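Local coordinates for protein putative isocitrate dehydrogenase, NAD-dependent (Methylococcus capsulatus, PDB 6LKY) that probably oxidises isocitrate with NAD+ in a magnesium-dependent reaction, as a two-chain member of the isocitrate and isopropylmalate dehydrogenase family, at residues D255-E260 with L288-E293. The protein carries 1 engineered substitution. Residues are numbered along the deposited sequence; the frame is centred on the assembly and turned at random.
With NAD (nicotinamide-adenine-dinucleotide), chain C.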
ATOM      1  N   ASP A 255      15.962 -19.207  16.542  1.00 41.52           N
ATOM      2  CA  ASP A 255      15.761 -20.534  17.103  1.00 46.25           C
ATOM      3  C   ASP A 255      14.612 -21.303  16.475  1.00 46.44           C
ATOM      4  O   ASP A 255      14.362 -22.447  16.878  1.00 41.15           O
ATOM      5  CB  ASP A 255      15.508 -20.427  18.614  1.00 43.27           C
ATOM      6  CG  ASP A 255      16.776 -20.240  19.397  1.00 53.08           C
ATOM      7  OD1 ASP A 255      17.865 -20.393  18.803  1.00 64.87           O
ATOM      8  OD2 ASP A 255      16.684 -19.932  20.601  1.00 64.50           O
ATOM      9  N   ALA A 256      13.895 -20.717  15.521  1.00 36.52           N
ATOM     10  CA  ALA A 256      12.725 -21.383  14.977  1.00 32.11           C
ATOM     11  C   ALA A 256      12.375 -20.734  13.652  1.00 29.08           C
ATOM     12  O   ALA A 256      12.839 -19.634  13.335  1.00 32.17           O
ATOM     13  CB  ALA A 256      11.537 -21.337  15.951  1.00 30.82           C
ATOM     14  N   ALA A 257      11.545 -21.431  12.881  1.00 23.68           N
ATOM     15  CA  ALA A 257      11.126 -20.946  11.578  1.00 27.72           C
ATOM     16  C   ALA A 257       9.751 -21.511  11.269  1.00 29.23           C
ATOM     17  O   ALA A 257       9.464 -22.672  11.582  1.00 29.15           O
ATOM     18  CB  ALA A 257      12.122 -21.341  10.480  1.00 29.49           C
ATOM     19  N   LEU A 258       8.911 -20.685  10.646  1.00 28.92           N
ATOM     20  CA  LEU A 258       7.541 -21.059  10.320  1.00 23.41           C
ATOM     21  C   LEU A 258       7.236 -20.630   8.891  1.00 28.88           C
ATOM     22  O   LEU A 258       7.387 -19.453   8.542  1.00 31.07           O
ATOM     23  CB  LEU A 258       6.566 -20.423  11.318  1.00 25.49           C
ATOM     24  CG  LEU A 258       5.063 -20.711  11.160  1.00 34.45           C
ATOM     25  CD1 LEU A 258       4.379 -20.688  12.518  1.00 27.17           C
ATOM     26  CD2 LEU A 258       4.396 -19.713  10.205  1.00 29.17           C
ATOM     27  N   PHE A 259       6.778 -21.567   8.068  1.00 22.72           N
ATOM     28  CA  PHE A 259       6.630 -21.317   6.642  1.00 28.20           C
ATOM     29  C   PHE A 259       5.156 -21.331   6.264  1.00 27.63           C
ATOM     30  O   PHE A 259       4.386 -22.137   6.796  1.00 26.24           O
ATOM     31  CB  PHE A 259       7.454 -22.339   5.843  1.00 25.98           C
ATOM     32  CG  PHE A 259       8.905 -22.293   6.197  1.00 25.80           C
ATOM     33  CD1 PHE A 259       9.380 -22.981   7.301  1.00 20.41           C
ATOM     34  CD2 PHE A 259       9.776 -21.487   5.486  1.00 26.55           C
ATOM     35  CE1 PHE A 259      10.708 -22.902   7.661  1.00 27.79           C
ATOM     36  CE2 PHE A 259      11.108 -21.400   5.839  1.00 28.28           C
ATOM     37  CZ  PHE A 259      11.576 -22.097   6.928  1.00 24.41           C
ATOM     38  N   GLU A 260       4.750 -20.411   5.380  1.00 20.79           N
ATOM     39  CA  GLU A 260       3.325 -20.276   5.103  1.00 23.37           C
ATOM     40  C   GLU A 260       3.107 -19.622   3.747  1.00 24.51           C
ATOM     41  O   GLU A 260       3.997 -18.978   3.194  1.00 23.31           O
ATOM     42  CB  GLU A 260       2.634 -19.434   6.186  1.00 24.68           C
ATOM     43  CG  GLU A 260       3.195 -17.998   6.244  1.00 25.40           C
ATOM     44  CD  GLU A 260       2.505 -17.106   7.289  1.00 32.88           C
ATOM     45  OE1 GLU A 260       1.327 -17.363   7.624  1.00 31.38           O
ATOM     46  OE2 GLU A 260       3.145 -16.141   7.771  1.00 31.16           O
ATOM     47  N   LEU A 288      11.875 -26.563   2.942  1.00 33.84           N
ATOM     48  CA  LEU A 288      12.859 -27.604   2.640  1.00 47.91           C
ATOM     49  C   LEU A 288      14.257 -27.018   2.541  1.00 44.83           C
ATOM     50  O   LEU A 288      15.209 -27.563   3.111  1.00 47.35           O
ATOM     51  CB  LEU A 288      12.501 -28.344   1.344  1.00 39.94           C
ATOM     52  CG  LEU A 288      11.266 -29.255   1.388  1.00 43.56           C
ATOM     53  CD1 LEU A 288      11.258 -30.261   0.244  1.00 39.66           C
ATOM     54  CD2 LEU A 288      11.154 -29.957   2.724  1.00 41.36           C
ATOM     55  N   GLU A 289      14.390 -25.877   1.859  1.00 44.66           N
ATOM     56  CA  GLU A 289      15.688 -25.218   1.779  1.00 41.48           C
ATOM     57  C   GLU A 289      16.216 -24.869   3.164  1.00 44.41           C
ATOM     58  O   GLU A 289      17.386 -25.118   3.476  1.00 44.54           O
ATOM     59  CB  GLU A 289      15.592 -23.961   0.922  1.00 38.76           C
ATOM     60  CG  GLU A 289      16.883 -23.169   0.885  1.00 48.07           C
ATOM     61  CD  GLU A 289      16.645 -21.691   0.658  1.00 73.78           C
ATOM     62  OE1 GLU A 289      16.881 -20.904   1.600  1.00 82.67           O
ATOM     63  OE2 GLU A 289      16.208 -21.321  -0.455  1.00 75.70           O
ATOM     64  N   HIS A 290      15.361 -24.292   4.014  1.00 38.78           N
ATOM     65  CA  HIS A 290      15.803 -23.905   5.353  1.00 38.95           C
ATOM     66  C   HIS A 290      16.351 -25.090   6.157  1.00 43.49           C
ATOM     67  O   HIS A 290      17.319 -24.937   6.907  1.00 36.76           O
ATOM     68  CB  HIS A 290      14.665 -23.234   6.114  1.00 32.14           C
ATOM     69  CG  HIS A 290      15.074 -22.705   7.452  1.00 27.99           C
ATOM     70  ND1 HIS A 290      15.769 -21.522   7.603  1.00 31.89           N
ATOM     71  CD2 HIS A 290      14.900 -23.205   8.699  1.00 32.86           C
ATOM     72  CE1 HIS A 290      15.997 -21.314   8.890  1.00 37.70           C
ATOM     73  NE2 HIS A 290      15.482 -22.320   9.576  1.00 32.43           N
ATOM     74  N   ILE A 291      15.725 -26.264   6.054  1.00 41.73           N
ATOM     75  CA  ILE A 291      16.104 -27.385   6.913  1.00 51.39           C
ATOM     76  C   ILE A 291      17.185 -28.240   6.261  1.00 55.31           C
ATOM     77  O   ILE A 291      17.450 -29.362   6.705  1.00 54.05           O
ATOM     78  CB  ILE A 291      14.883 -28.253   7.266  1.00 47.41           C
ATOM     79  CG1 ILE A 291      14.252 -28.808   5.992  1.00 38.75           C
ATOM     80  CG2 ILE A 291      13.886 -27.458   8.091  1.00 45.46           C
ATOM     81  CD1 ILE A 291      13.104 -29.763   6.252  1.00 43.74           C
ATOM     82  N   GLY A 292      17.807 -27.730   5.203  1.00 50.14           N
ATOM     83  CA  GLY A 292      18.941 -28.402   4.605  1.00 46.52           C
ATOM     84  C   GLY A 292      18.565 -29.424   3.552  1.00 52.29           C
ATOM     85  O   GLY A 292      19.208 -30.471   3.440  1.00 60.25           O
ATOM     86  N   GLU A 293      17.533 -29.134   2.766  1.00 52.79           N
ATOM     87  CA  GLU A 293      17.138 -29.973   1.633  1.00 44.93           C
ATOM     88  C   GLU A 293      17.026 -29.129   0.368  1.00 42.17           C
ATOM     89  O   GLU A 293      15.980 -29.105  -0.289  1.00 42.54           O
ATOM     90  CB  GLU A 293      15.821 -30.681   1.937  1.00 37.96           C
ATOM     91  CG  GLU A 293      15.904 -31.651   3.104  1.00 47.82           C
ATOM     92  CD  GLU A 293      16.522 -32.992   2.722  1.00 58.52           C
ATOM     93  OE1 GLU A 293      16.848 -33.187   1.527  1.00 42.05           O
ATOM     94  OE2 GLU A 293      16.674 -33.853   3.622  1.00 62.50           O
TER
HETATM   95  PA  NAD C 501      -7.563 -13.632   1.384  1.00 28.31           P
HETATM   96  O1A NAD C 501      -8.103 -14.776   2.208  1.00 26.13           O
HETATM   97  O2A NAD C 501      -6.107 -13.824   1.089  1.00 28.02           O
HETATM   98  O5B NAD C 501      -8.445 -13.481   0.057  1.00 27.75           O
HETATM   99  C5B NAD C 501      -8.166 -12.397  -0.826  1.00 29.52           C
HETATM  100  C4B NAD C 501      -8.576 -12.793  -2.231  1.00 34.17           C
HETATM  101  O4B NAD C 501      -7.561 -13.687  -2.729  1.00 29.16           O
HETATM  102  C3B NAD C 501      -9.904 -13.539  -2.194  1.00 27.47           C
HETATM  103  O3B NAD C 501     -10.725 -13.155  -3.287  1.00 35.01           O
HETATM  104  C2B NAD C 501      -9.487 -14.997  -2.318  1.00 32.21           C
HETATM  105  O2B NAD C 501     -10.472 -15.840  -2.936  1.00 34.14           O
HETATM  106  C1B NAD C 501      -8.171 -14.928  -3.080  1.00 25.05           C
HETATM  107  N9A NAD C 501      -7.433 -16.092  -2.612  1.00 29.08           N
HETATM  108  C8A NAD C 501      -6.332 -15.919  -1.647  1.00 28.48           C
HETATM  109  N7A NAD C 501      -5.797 -17.293  -1.682  1.00 25.48           N
HETATM  110  C5A NAD C 501      -5.637 -17.546  -3.110  1.00 32.06           C
HETATM  111  C6A NAD C 501      -5.760 -19.026  -3.425  1.00 25.57           C
HETATM  112  N6A NAD C 501      -4.541 -19.712  -2.968  1.00 25.00           N
HETATM  113  N1A NAD C 501      -5.876 -19.154  -4.886  1.00 28.51           N
HETATM  114  C2A NAD C 501      -7.084 -18.526  -5.457  1.00 30.51           C
HETATM  115  N3A NAD C 501      -7.780 -17.695  -4.471  1.00 33.03           N
HETATM  116  C4A NAD C 501      -6.843 -16.869  -3.715  1.00 32.69           C
HETATM  117  O3  NAD C 501      -7.677 -12.245   2.182  1.00 25.92           O
HETATM  118  PN  NAD C 501      -8.951 -11.717   2.987  1.00 22.18           P
HETATM  119  O1N NAD C 501     -10.260 -12.129   2.392  1.00 21.93           O
HETATM  120  O2N NAD C 501      -8.792 -10.206   3.043  1.00 26.91           O
HETATM  121  O5D NAD C 501      -8.841 -12.336   4.467  1.00 23.39           O
HETATM  122  C5D NAD C 501      -9.467 -13.591   4.779  1.00 22.79           C
HETATM  123  C4D NAD C 501      -8.955 -14.089   6.124  1.00 24.53           C
HETATM  124  O4D NAD C 501      -7.605 -14.575   6.024  1.00 23.45           O
HETATM  125  C3D NAD C 501      -8.964 -12.972   7.170  1.00 24.28           C
HETATM  126  O3D NAD C 501      -9.550 -13.499   8.357  1.00 22.16           O
HETATM  127  C2D NAD C 501      -7.490 -12.682   7.385  1.00 22.63           C
HETATM  128  O2D NAD C 501      -7.168 -12.257   8.707  1.00 21.40           O
HETATM  129  C1D NAD C 501      -6.830 -14.025   7.105  1.00 25.10           C
HETATM  130  N1N NAD C 501      -5.387 -13.798   6.840  1.00 26.09           N
HETATM  131  C2N NAD C 501      -4.571 -15.000   6.951  1.00 24.77           C
HETATM  132  C3N NAD C 501      -3.135 -14.535   6.867  1.00 29.98           C
HETATM  133  C7N NAD C 501      -2.129 -15.556   7.407  1.00 28.19           C
HETATM  134  O7N NAD C 501      -0.925 -15.574   6.650  1.00 38.03           O
HETATM  135  N7N NAD C 501      -2.731 -16.880   7.544  1.00 17.60           N
HETATM  136  C4N NAD C 501      -2.760 -13.946   5.517  1.00 24.63           C
HETATM  137  C5N NAD C 501      -3.781 -12.938   5.027  1.00 24.98           C
HETATM  138  C6N NAD C 501      -5.203 -13.026   5.591  1.00 24.58           C
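His290, the last residue of helix 278-290, packs on Ala257 and Phe259 of strand 257-261, so that the C-terminal end of the helix rests on one side of the large mixed sheet of this isocitrate dehydrogenase fold. A chi1 of -175° swings the imidazole of His290 out from the helix toward the strand, with CG opposite the backbone N. The methyl of Ala257 sits over one face of that ring in a CH-pi contact, its CB 4.0 Å from the ring centroid and nearest to His290 NE2 at 3.6 Å. Phe259, two residues on, reaches the same histidine with its far end: CZ lies 3.4 Å from His290 CB and 3.6 Å from His290 CG, while CD2 of the imidazole comes to the phenyl edge. The two ring planes are inclined at 52° with centroids 5.5 Å apart, an oblique pairing. Met286 and Met287 of the same helix also touch Phe259, and Ile63 of the adjoining strand 63-66 touches His290.

Just beyond the histidine the helix closes in a Schellman motif: Glu293 N bonds to Leu288 O at 2.8 Å and Gly292 N to Glu289 O at 3.2 Å, with Gly292 at positive phi (88°). The chain can then turn into helix 294-310, whose N-cap position Glu293 holds.

Glu260 follows Phe259 but leaves the strand on the side away from the helix and lines the NAD pocket. Its OE1 is 3.0 Å from NAD O7N and forms a salt bridge with Lys66; OE2 is held by Arg85 and Asn251. Between helix and strand, methyl, phenyl and imidazole meet by nonpolar and CH-pi contact without a hydrogen bond, so fit rather than directional bonding sets the helix end against the strand.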